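Local atomic coordinates of amidase (Bacillus anthracis, PDB entry 5EWQ), a protein that probably hydrolyses the amide bond of carboxylic acid amides, as an amidase-signature family enzyme whose natural substrate is not established. Residues G116-V121 with F216-V221; V125-V130 with A160-K165; E430-E435 with A460-P465. One frame throughout, in Å; residues are numbered along the deposited sequence.

Contact 1. Residues G116-V121 with F216-V221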
ATOM      1  N   GLY A 116       5.827  -5.706  18.679  1.00 74.41           N
ATOM      2  CA  GLY A 116       4.474  -5.914  19.161  1.00 75.22           C
ATOM      3  C   GLY A 116       3.414  -5.247  18.305  1.00 74.11           C
ATOM      4  O   GLY A 116       2.218  -5.431  18.532  1.00 78.74           O
ATOM      5  N   ILE A 117       3.852  -4.470  17.320  1.00 59.80           N
ATOM      6  CA  ILE A 117       2.931  -3.757  16.444  1.00 62.29           C
ATOM      7  C   ILE A 117       2.340  -4.676  15.379  1.00 57.93           C
ATOM      8  O   ILE A 117       3.074  -5.270  14.589  1.00 52.47           O
ATOM      9  CB  ILE A 117       3.623  -2.569  15.746  1.00 62.10           C
ATOM     10  CG1 ILE A 117       4.171  -1.587  16.782  1.00 63.42           C
ATOM     11  CG2 ILE A 117       2.656  -1.868  14.804  1.00 52.28           C
ATOM     12  CD1 ILE A 117       3.109  -0.993  17.682  1.00 67.80           C
ATOM     13  N   PRO A 118       1.004  -4.795  15.362  1.00 52.65           N
ATOM     14  CA  PRO A 118       0.309  -5.575  14.333  1.00 59.08           C
ATOM     15  C   PRO A 118       0.390  -4.904  12.965  1.00 49.71           C
ATOM     16  O   PRO A 118       0.182  -3.695  12.858  1.00 45.99           O
ATOM     17  CB  PRO A 118      -1.135  -5.618  14.842  1.00 59.07           C
ATOM     18  CG  PRO A 118      -1.269  -4.404  15.694  1.00 56.95           C
ATOM     19  CD  PRO A 118       0.071  -4.212  16.342  1.00 58.59           C
ATOM     20  N   VAL A 119       0.699  -5.683  11.932  1.00 53.58           N
ATOM     21  CA  VAL A 119       0.802  -5.154  10.576  1.00 56.07           C
ATOM     22  C   VAL A 119      -0.090  -5.942   9.621  1.00 49.63           C
ATOM     23  O   VAL A 119      -0.141  -7.169   9.681  1.00 47.87           O
ATOM     24  CB  VAL A 119       2.258  -5.192  10.060  1.00 51.60           C
ATOM     25  CG1 VAL A 119       2.359  -4.532   8.694  1.00 42.22           C
ATOM     26  CG2 VAL A 119       3.191  -4.509  11.046  1.00 44.50           C
ATOM     27  N   VAL A 120      -0.799  -5.234   8.748  1.00 47.16           N
ATOM     28  CA  VAL A 120      -1.640  -5.879   7.748  1.00 40.11           C
ATOM     29  C   VAL A 120      -0.999  -5.790   6.370  1.00 37.63           C
ATOM     30  O   VAL A 120      -0.823  -4.701   5.825  1.00 45.06           O
ATOM     31  CB  VAL A 120      -3.048  -5.253   7.695  1.00 39.35           C
ATOM     32  CG1 VAL A 120      -3.822  -5.786   6.501  1.00 43.66           C
ATOM     33  CG2 VAL A 120      -3.801  -5.528   8.986  1.00 35.79           C
ATOM     34  N   VAL A 121      -0.647  -6.942   5.808  1.00 31.70           N
ATOM     35  CA  VAL A 121      -0.029  -6.984   4.488  1.00 34.35           C
ATOM     36  C   VAL A 121      -1.074  -7.224   3.403  1.00 38.21           C
ATOM     37  O   VAL A 121      -2.153  -7.749   3.672  1.00 42.37           O
ATOM     38  CB  VAL A 121       1.054  -8.075   4.407  1.00 38.86           C
ATOM     39  CG1 VAL A 121       2.157  -7.796   5.417  1.00 34.15           C
ATOM     40  CG2 VAL A 121       0.447  -9.450   4.641  1.00 31.51           C
ATOM     41  N   PHE A 216      -8.017  -0.055  11.626  1.00 42.10           N
ATOM     42  CA  PHE A 216      -8.083  -1.503  11.772  1.00 34.45           C
ATOM     43  C   PHE A 216      -6.682  -2.043  12.036  1.00 37.51           C
ATOM     44  O   PHE A 216      -6.508  -3.210  12.387  1.00 48.53           O
ATOM     45  CB  PHE A 216      -8.680  -2.154  10.522  1.00 45.16           C
ATOM     46  CG  PHE A 216     -10.110  -1.772  10.260  1.00 51.30           C
ATOM     47  CD1 PHE A 216     -10.934  -1.365  11.296  1.00 53.02           C
ATOM     48  CD2 PHE A 216     -10.629  -1.823   8.977  1.00 49.81           C
ATOM     49  CE1 PHE A 216     -12.249  -1.015  11.057  1.00 48.90           C
ATOM     50  CE2 PHE A 216     -11.943  -1.473   8.733  1.00 41.43           C
ATOM     51  CZ  PHE A 216     -12.755  -1.070   9.774  1.00 42.31           C
ATOM     52  N   ALA A 217      -5.693  -1.172  11.864  1.00 36.05           N
ATOM     53  CA  ALA A 217      -4.289  -1.518  12.054  1.00 39.12           C
ATOM     54  C   ALA A 217      -3.447  -0.246  12.097  1.00 52.02           C
ATOM     55  O   ALA A 217      -3.800   0.752  11.469  1.00 51.93           O
ATOM     56  CB  ALA A 217      -3.809  -2.442  10.943  1.00 44.25           C
ATOM     57  N   PRO A 218      -2.330  -0.274  12.841  1.00 50.22           N
ATOM     58  CA  PRO A 218      -1.449   0.896  12.904  1.00 42.94           C
ATOM     59  C   PRO A 218      -0.698   1.093  11.595  1.00 45.10           C
ATOM     60  O   PRO A 218      -0.555   2.221  11.123  1.00 56.91           O
ATOM     61  CB  PRO A 218      -0.474   0.553  14.041  1.00 46.40           C
ATOM     62  CG  PRO A 218      -1.058  -0.640  14.733  1.00 56.06           C
ATOM     63  CD  PRO A 218      -1.844  -1.367  13.695  1.00 57.69           C
ATOM     64  N   LEU A 219      -0.226  -0.009  11.021  1.00 51.34           N
ATOM     65  CA  LEU A 219       0.562   0.029   9.795  1.00 46.51           C
ATOM     66  C   LEU A 219       0.049  -0.984   8.780  1.00 45.84           C
ATOM     67  O   LEU A 219      -0.666  -1.922   9.133  1.00 55.99           O
ATOM     68  CB  LEU A 219       2.035  -0.238  10.105  1.00 41.37           C
ATOM     69  CG  LEU A 219       2.665   0.690  11.143  1.00 45.99           C
ATOM     70  CD1 LEU A 219       4.071   0.243  11.476  1.00 52.49           C
ATOM     71  CD2 LEU A 219       2.664   2.119  10.637  1.00 44.16           C
ATOM     72  N   ALA A 220       0.419  -0.794   7.517  1.00 35.81           N
ATOM     73  CA  ALA A 220      -0.012  -1.696   6.456  1.00 33.75           C
ATOM     74  C   ALA A 220       1.002  -1.755   5.320  1.00 40.98           C
ATOM     75  O   ALA A 220       1.745  -0.801   5.086  1.00 37.77           O
ATOM     76  CB  ALA A 220      -1.369  -1.275   5.927  1.00 33.83           C
ATOM     77  N   VAL A 221       1.023  -2.883   4.617  1.00 35.47           N
ATOM     78  CA  VAL A 221       1.927  -3.072   3.489  1.00 36.89           C
ATOM     79  C   VAL A 221       1.152  -3.164   2.179  1.00 49.61           C
ATOM     80  O   VAL A 221       0.216  -3.954   2.055  1.00 48.73           O
ATOM     81  CB  VAL A 221       2.785  -4.340   3.657  1.00 35.09           C
ATOM     82  CG1 VAL A 221       3.672  -4.549   2.439  1.00 34.14           C
ATOM     83  CG2 VAL A 221       3.621  -4.248   4.922  1.00 43.08           C
TER
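The proline rings of P118 and P218 meet where the two segments first come together. They cross at about a right angle, with CG of P118 3.7 Å from CD of P218. I117 also reaches the P218 ring: I117 CG2 lies 3.9 Å from P218 CG. Y71 of helix 64-79 packs on both prolines.

Beyond the rings the chains run parallel as neighbouring strands. The strand axes differ in direction by 29°. The flat carbonyl of V120 takes the stronger bond: N of V221 lies 2.9 Å from O of V120, tilted 26° from the carbonyl plane. In return V120 N makes a weak bond of 3.3 Å to L219 O.

V119, V121 and V221 share one face of the sheet. V221 CG1 is anti to the backbone N (chi1 177°), which sets CG2 beside that N. V221 CG2 touches CG1 of V119 at 4.0 Å and CG1 of V121 at 3.9 Å. V121 and V221 lie side by side and point the same way. V120 and A220 use the other face. There V120 CG2 meets A217 CB at 3.7 Å, and A220 packs on helix 206-213.

All the touching residues are buried, and their side chains are apolar. Across the pair the polar links are backbone bonds alone, so the contact rests on strand pairing and aliphatic packing, without charge.

Contact 2. Residues V125-V130 with A160-K165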
ATOM      1  N   VAL A 125       0.728 -11.010  -0.571  1.00 38.54           N
ATOM      2  CA  VAL A 125       1.974 -11.198   0.169  1.00 28.11           C
ATOM      3  C   VAL A 125       1.955 -12.516   0.943  1.00 41.59           C
ATOM      4  O   VAL A 125       1.012 -12.797   1.682  1.00 51.05           O
ATOM      5  CB  VAL A 125       2.225 -10.033   1.143  1.00 35.01           C
ATOM      6  CG1 VAL A 125       3.549 -10.220   1.865  1.00 39.09           C
ATOM      7  CG2 VAL A 125       2.206  -8.708   0.397  1.00 32.90           C
ATOM      8  N   GLN A 126       3.006 -13.313   0.775  1.00 43.07           N
ATOM      9  CA  GLN A 126       3.044 -14.667   1.326  1.00 32.31           C
ATOM     10  C   GLN A 126       3.255 -14.718   2.836  1.00 39.89           C
ATOM     11  O   GLN A 126       4.084 -13.995   3.388  1.00 40.14           O
ATOM     12  CB  GLN A 126       4.139 -15.487   0.640  1.00 43.13           C
ATOM     13  CG  GLN A 126       3.849 -15.832  -0.810  1.00 44.31           C
ATOM     14  CD  GLN A 126       4.974 -16.614  -1.458  1.00 32.66           C
ATOM     15  OE1 GLN A 126       4.979 -16.830  -2.669  1.00 49.56           O
ATOM     16  NE2 GLN A 126       5.936 -17.046  -0.651  1.00 43.21           N
ATOM     17  N   THR A 127       2.487 -15.582   3.492  1.00 43.04           N
ATOM     18  CA  THR A 127       2.700 -15.918   4.896  1.00 37.73           C
ATOM     19  C   THR A 127       2.692 -17.438   5.041  1.00 55.26           C
ATOM     20  O   THR A 127       2.009 -18.134   4.288  1.00 64.08           O
ATOM     21  CB  THR A 127       1.631 -15.298   5.815  1.00 37.98           C
ATOM     22  OG1 THR A 127       0.329 -15.717   5.392  1.00 55.84           O
ATOM     23  CG2 THR A 127       1.712 -13.779   5.782  1.00 36.80           C
ATOM     24  N   ALA A 128       3.449 -17.952   6.005  1.00 62.96           N
ATOM     25  CA  ALA A 128       3.633 -19.395   6.134  1.00 44.21           C
ATOM     26  C   ALA A 128       2.622 -20.049   7.073  1.00 50.20           C
ATOM     27  O   ALA A 128       2.408 -19.586   8.193  1.00 47.34           O
ATOM     28  CB  ALA A 128       5.048 -19.700   6.605  1.00 46.79           C
ATOM     29  N   LYS A 129       1.993 -21.116   6.585  1.00 59.25           N
ATOM     30  CA  LYS A 129       1.158 -22.012   7.390  1.00 59.95           C
ATOM     31  C   LYS A 129      -0.079 -21.372   8.026  1.00 62.23           C
ATOM     32  O   LYS A 129      -0.892 -22.069   8.632  1.00 63.93           O
ATOM     33  CB  LYS A 129       2.006 -22.656   8.493  1.00 51.36           C
ATOM     34  N   VAL A 130      -0.235 -20.060   7.885  1.00 63.39           N
ATOM     35  CA  VAL A 130      -1.299 -19.355   8.592  1.00 64.15           C
ATOM     36  C   VAL A 130      -2.337 -18.737   7.657  1.00 57.55           C
ATOM     37  O   VAL A 130      -3.498 -19.148   7.652  1.00 70.23           O
ATOM     38  CB  VAL A 130      -0.722 -18.247   9.493  1.00 68.14           C
ATOM     39  CG1 VAL A 130      -1.839 -17.494  10.186  1.00 68.64           C
ATOM     40  CG2 VAL A 130       0.231 -18.841  10.518  1.00 73.70           C
ATOM     41  N   ALA A 160       7.513  -7.145  15.118  1.00 67.63           N
ATOM     42  CA  ALA A 160       6.218  -6.972  14.467  1.00 65.59           C
ATOM     43  C   ALA A 160       5.628  -8.315  14.053  1.00 66.48           C
ATOM     44  O   ALA A 160       6.355  -9.287  13.852  1.00 55.56           O
ATOM     45  CB  ALA A 160       6.348  -6.055  13.260  1.00 57.13           C
ATOM     46  N   PHE A 161       4.305  -8.365  13.933  1.00 60.91           N
ATOM     47  CA  PHE A 161       3.622  -9.577  13.501  1.00 51.89           C
ATOM     48  C   PHE A 161       2.469  -9.238  12.565  1.00 54.13           C
ATOM     49  O   PHE A 161       1.899  -8.149  12.638  1.00 52.54           O
ATOM     50  CB  PHE A 161       3.112 -10.374  14.706  1.00 54.74           C
ATOM     51  CG  PHE A 161       1.943  -9.739  15.407  1.00 55.18           C
ATOM     52  CD1 PHE A 161       2.139  -8.721  16.326  1.00 57.16           C
ATOM     53  CD2 PHE A 161       0.650 -10.169  15.156  1.00 53.85           C
ATOM     54  CE1 PHE A 161       1.065  -8.138  16.975  1.00 57.78           C
ATOM     55  CE2 PHE A 161      -0.427  -9.590  15.800  1.00 61.58           C
ATOM     56  CZ  PHE A 161      -0.219  -8.573  16.712  1.00 62.46           C
ATOM     57  N   VAL A 162       2.129 -10.173  11.685  1.00 46.80           N
ATOM     58  CA  VAL A 162       1.057  -9.954  10.724  1.00 47.54           C
ATOM     59  C   VAL A 162      -0.315 -10.163  11.362  1.00 51.95           C
ATOM     60  O   VAL A 162      -0.682 -11.283  11.720  1.00 46.84           O
ATOM     61  CB  VAL A 162       1.193 -10.879   9.503  1.00 47.48           C
ATOM     62  CG1 VAL A 162       0.099 -10.578   8.491  1.00 38.78           C
ATOM     63  CG2 VAL A 162       2.565 -10.721   8.871  1.00 41.48           C
ATOM     64  N   LEU A 163      -1.066  -9.075  11.500  1.00 45.92           N
ATOM     65  CA  LEU A 163      -2.407  -9.130  12.067  1.00 44.23           C
ATOM     66  C   LEU A 163      -3.374  -9.827  11.116  1.00 51.71           C
ATOM     67  O   LEU A 163      -4.209 -10.629  11.538  1.00 59.00           O
ATOM     68  CB  LEU A 163      -2.911  -7.723  12.390  1.00 44.15           C
ATOM     69  CG  LEU A 163      -4.358  -7.609  12.872  1.00 44.63           C
ATOM     70  CD1 LEU A 163      -4.551  -8.350  14.186  1.00 53.70           C
ATOM     71  CD2 LEU A 163      -4.767  -6.150  13.006  1.00 45.30           C
ATOM     72  N   GLY A 164      -3.253  -9.512   9.831  1.00 39.13           N
ATOM     73  CA  GLY A 164      -4.108 -10.098   8.815  1.00 36.94           C
ATOM     74  C   GLY A 164      -3.744  -9.621   7.422  1.00 43.54           C
ATOM     75  O   GLY A 164      -2.671  -9.055   7.213  1.00 50.98           O
ATOM     76  N   LYS A 165      -4.637  -9.843   6.466  1.00 32.01           N
ATOM     77  CA  LYS A 165      -4.385  -9.426   5.092  1.00 31.88           C
ATOM     78  C   LYS A 165      -5.487  -8.513   4.564  1.00 35.29           C
ATOM     79  O   LYS A 165      -6.652  -8.642   4.940  1.00 40.69           O
ATOM     80  CB  LYS A 165      -4.217 -10.648   4.188  1.00 28.58           C
ATOM     81  CG  LYS A 165      -2.965 -11.449   4.505  1.00 37.43           C
ATOM     82  CD  LYS A 165      -2.750 -12.592   3.531  1.00 40.50           C
ATOM     83  CE  LYS A 165      -1.437 -13.301   3.826  1.00 36.69           C
ATOM     84  NZ  LYS A 165      -1.197 -14.460   2.924  1.00 48.87           N
TER
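K165 and T127 reach toward each other tip to tip. K165 NZ donates to T127 OG1 at 3.2 Å and to V125 O at 3.0 Å. The second bond meets the V125 carbonyl at a C=O...N angle of 158°, with NZ tilted only 16° from the carbonyl plane. T127 also touches the lysine with carbon: its CG2 lies 3.7 Å from K165 CE. The same T127 CG2 also lies 4.4 Å from V162 CG2.

The lysine gets there as a straight arm. CG is anti to the carbonyl carbon (chi1 -67°), and the chain is extended beyond it.

The loop closes further around the amine. The backbone oxygens of M131 and P132 are acceptors too, and T133 OG1 is a weak one. Five oxygens thus surround NZ, and the three hydrogens of an ammonium group must be shared among them. This buried shell would suit a positive charge. One lysine bonds several residues of an irregular loop, from V125 to P132.

A second layer holds the acceptors. T133 OG1 bonds V125 O, and M131 N makes a weak bond to T127 OG1. Q126, between V125 and T127 in sequence, has its side chain bonded to Y374 OH and Q147 O.

Strand 161-166 lies in the sheet between strands 88-91 and 118-122. V162 and K165 pack on V121 of strand 118-122 and face the loop. F161 and L163 pack on helices 64-79 and 95-104. The contact therefore fastens the loop that follows strand 118-122 back onto that strand's neighbour.

Contact 3. Residues E430-E435 with A460-P465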
ATOM      1  N   GLU A 430      14.930   4.974 -19.894  1.00 84.68           N
ATOM      2  CA  GLU A 430      15.832   6.062 -20.254  1.00 81.62           C
ATOM      3  C   GLU A 430      15.081   7.367 -20.497  1.00 81.02           C
ATOM      4  O   GLU A 430      15.616   8.450 -20.265  1.00 91.36           O
ATOM      5  CB  GLU A 430      16.650   5.687 -21.492  1.00 86.35           C
ATOM      6  CG  GLU A 430      17.678   4.594 -21.244  1.00 95.32           C
ATOM      7  CD  GLU A 430      18.445   4.217 -22.495  1.00108.27           C
ATOM      8  OE1 GLU A 430      17.893   4.376 -23.604  1.00111.37           O
ATOM      9  OE2 GLU A 430      19.603   3.765 -22.369  1.00109.05           O
ATOM     10  N   ASN A 431      13.840   7.261 -20.962  1.00 79.60           N
ATOM     11  CA  ASN A 431      13.009   8.439 -21.192  1.00 87.05           C
ATOM     12  C   ASN A 431      12.510   9.051 -19.887  1.00 81.54           C
ATOM     13  O   ASN A 431      12.631  10.257 -19.670  1.00 76.40           O
ATOM     14  CB  ASN A 431      11.819   8.089 -22.087  1.00 88.51           C
ATOM     15  CG  ASN A 431      12.223   7.844 -23.527  1.00 93.20           C
ATOM     16  OD1 ASN A 431      13.398   7.636 -23.827  1.00102.35           O
ATOM     17  ND2 ASN A 431      11.247   7.866 -24.427  1.00 92.56           N
ATOM     18  N   ALA A 432      11.951   8.208 -19.024  1.00 78.84           N
ATOM     19  CA  ALA A 432      11.390   8.660 -17.756  1.00 80.85           C
ATOM     20  C   ALA A 432      12.469   9.200 -16.822  1.00 82.63           C
ATOM     21  O   ALA A 432      12.271  10.214 -16.152  1.00 85.22           O
ATOM     22  CB  ALA A 432      10.629   7.529 -17.084  1.00 78.44           C
ATOM     23  N   LYS A 433      13.608   8.517 -16.783  1.00 80.85           N
ATOM     24  CA  LYS A 433      14.710   8.913 -15.911  1.00 76.08           C
ATOM     25  C   LYS A 433      15.292  10.254 -16.344  1.00 77.88           C
ATOM     26  O   LYS A 433      15.667  11.076 -15.509  1.00 82.93           O
ATOM     27  CB  LYS A 433      15.797   7.836 -15.903  1.00 76.20           C
ATOM     28  CG  LYS A 433      16.840   7.999 -14.810  1.00 91.63           C
ATOM     29  CD  LYS A 433      17.791   6.813 -14.785  1.00104.91           C
ATOM     30  CE  LYS A 433      18.804   6.934 -13.658  1.00114.44           C
ATOM     31  NZ  LYS A 433      19.733   5.770 -13.622  1.00117.88           N
ATOM     32  N   LYS A 434      15.361  10.472 -17.653  1.00 80.40           N
ATOM     33  CA  LYS A 434      15.864  11.729 -18.194  1.00 82.85           C
ATOM     34  C   LYS A 434      14.856  12.852 -17.986  1.00 84.03           C
ATOM     35  O   LYS A 434      15.229  13.992 -17.707  1.00 87.64           O
ATOM     36  CB  LYS A 434      16.191  11.584 -19.682  1.00 86.01           C
ATOM     37  N   GLU A 435      13.574  12.522 -18.122  1.00 78.59           N
ATOM     38  CA  GLU A 435      12.505  13.494 -17.937  1.00 81.52           C
ATOM     39  C   GLU A 435      12.450  13.986 -16.494  1.00 78.36           C
ATOM     40  O   GLU A 435      12.228  15.168 -16.237  1.00 76.40           O
ATOM     41  CB  GLU A 435      11.157  12.891 -18.338  1.00 77.53           C
ATOM     42  CG  GLU A 435       9.974  13.833 -18.170  1.00 73.17           C
ATOM     43  CD  GLU A 435      10.055  15.043 -19.081  1.00 92.10           C
ATOM     44  OE1 GLU A 435       9.528  14.973 -20.210  1.00 95.85           O
ATOM     45  OE2 GLU A 435      10.641  16.065 -18.666  1.00 92.56           O
ATOM     46  N   ALA A 460       7.355   5.691 -11.751  1.00 50.06           N
ATOM     47  CA  ALA A 460       7.263   4.254 -11.514  1.00 48.28           C
ATOM     48  C   ALA A 460       8.237   3.488 -12.405  1.00 62.30           C
ATOM     49  O   ALA A 460       8.917   2.569 -11.949  1.00 63.15           O
ATOM     50  CB  ALA A 460       5.840   3.769 -11.744  1.00 45.84           C
ATOM     51  N   VAL A 461       8.298   3.873 -13.675  1.00 62.20           N
ATOM     52  CA  VAL A 461       9.186   3.226 -14.635  1.00 69.12           C
ATOM     53  C   VAL A 461      10.648   3.550 -14.337  1.00 67.82           C
ATOM     54  O   VAL A 461      11.513   2.675 -14.389  1.00 71.58           O
ATOM     55  CB  VAL A 461       8.851   3.647 -16.081  1.00 66.32           C
ATOM     56  CG1 VAL A 461       9.881   3.100 -17.057  1.00 65.71           C
ATOM     57  CG2 VAL A 461       7.454   3.177 -16.457  1.00 58.11           C
ATOM     58  N   ALA A 462      10.912   4.811 -14.012  1.00 64.61           N
ATOM     59  CA  ALA A 462      12.269   5.262 -13.728  1.00 61.07           C
ATOM     60  C   ALA A 462      12.783   4.706 -12.401  1.00 62.69           C
ATOM     61  O   ALA A 462      13.988   4.695 -12.149  1.00 74.26           O
ATOM     62  CB  ALA A 462      12.327   6.781 -13.724  1.00 62.73           C
ATOM     63  N   GLY A 463      11.866   4.247 -11.557  1.00 58.99           N
ATOM     64  CA  GLY A 463      12.234   3.645 -10.288  1.00 57.02           C
ATOM     65  C   GLY A 463      12.397   4.652  -9.167  1.00 69.06           C
ATOM     66  O   GLY A 463      12.886   4.318  -8.087  1.00 67.67           O
ATOM     67  N   TYR A 464      11.988   5.890  -9.422  1.00 71.82           N
ATOM     68  CA  TYR A 464      12.080   6.951  -8.427  1.00 71.92           C
ATOM     69  C   TYR A 464      11.009   6.788  -7.352  1.00 65.01           C
ATOM     70  O   TYR A 464       9.895   6.352  -7.643  1.00 72.70           O
ATOM     71  CB  TYR A 464      11.962   8.323  -9.096  1.00 76.88           C
ATOM     72  CG  TYR A 464      13.240   8.787  -9.758  1.00 86.22           C
ATOM     73  CD1 TYR A 464      13.778   8.098 -10.835  1.00 84.39           C
ATOM     74  CD2 TYR A 464      13.906   9.918  -9.306  1.00 93.63           C
ATOM     75  CE1 TYR A 464      14.946   8.519 -11.441  1.00 89.67           C
ATOM     76  CE2 TYR A 464      15.073  10.348  -9.906  1.00 95.95           C
ATOM     77  CZ  TYR A 464      15.588   9.644 -10.974  1.00 92.84           C
ATOM     78  OH  TYR A 464      16.751  10.068 -11.573  1.00 93.99           O
ATOM     79  N   PRO A 465      11.348   7.134  -6.101  1.00 67.27           N
ATOM     80  CA  PRO A 465      10.430   6.968  -4.970  1.00 51.49           C
ATOM     81  C   PRO A 465       9.251   7.940  -4.995  1.00 53.40           C
ATOM     82  O   PRO A 465       9.371   9.052  -5.509  1.00 60.25           O
ATOM     83  CB  PRO A 465      11.322   7.232  -3.755  1.00 53.00           C
ATOM     84  CG  PRO A 465      12.388   8.131  -4.268  1.00 58.01           C
ATOM     85  CD  PRO A 465      12.652   7.673  -5.674  1.00 62.82           C
TER
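V461 and A462 bring the last turn of helix 457-462 against A432 and K433 of helix 418-437. V461 is the looser of the two. Its CB lies 4.4 Å from CB of A432, and its side chain also packs on S428 and Q429, about one turn earlier in the long helix.

A462 comes next and makes the closest approach. A462 CB sits 3.8 Å from CB of A432. The backbone N of K433 is 3.7 Å from the same A462 CB. The CA atoms of K433 and A462 are 4.9 Å apart. At A462 the side chain set between the two backbones is a single methyl group.

G463 is the first residue to leave helical backbone angles. Its phi is positive, at 87°, and a side chain at these backbone angles would run into the carbonyl O of A462.

Y464 follows with its side chain starting toward the long helix. K433 crosses the tyrosine at about a right angle and meets the ring edge, near the ring plane. CG of K433 lies 3.8 Å from Y464 OH and 3.9 Å from Y464 CE1. This is packing by the aliphatic part of the lysine. The phenol OH has its polar partner in N437 OD1, further along the same helix. L436 also touches both A462 and Y464.

With P465 the chain passes on to strand 466-473. The arrangement is two helices meeting at an alanine pair, with a valine and a lysine-tyrosine contact beside it. A glycine of positive phi comes next, followed after two residues by strand 466-473 of the central mixed sheet. It is structural packing of helices beside the sheet in the amidase fold.

Contacts 1 and 2 are neighbours, with centres about 10 Å apart. They share the mixed central sheet, where strand 118-122 lies between strands 161-166 and 219-223. Probable backbone bonds from V119 to F161 and L163 join them. Along the chain contact 2 is nested inside the loop closed by contact 1. Contact 3 follows both in sequence. Its centre is about 30 Å from the centre of contact 1 and about 32 Å from that of contact 2, on the opposite side of the chain's centre. It touches neither. Contacts 1 and 2 thus form one continuous region of the sheet. Contact 3 is a distant helix packing that leads into another of its strands, 466-473.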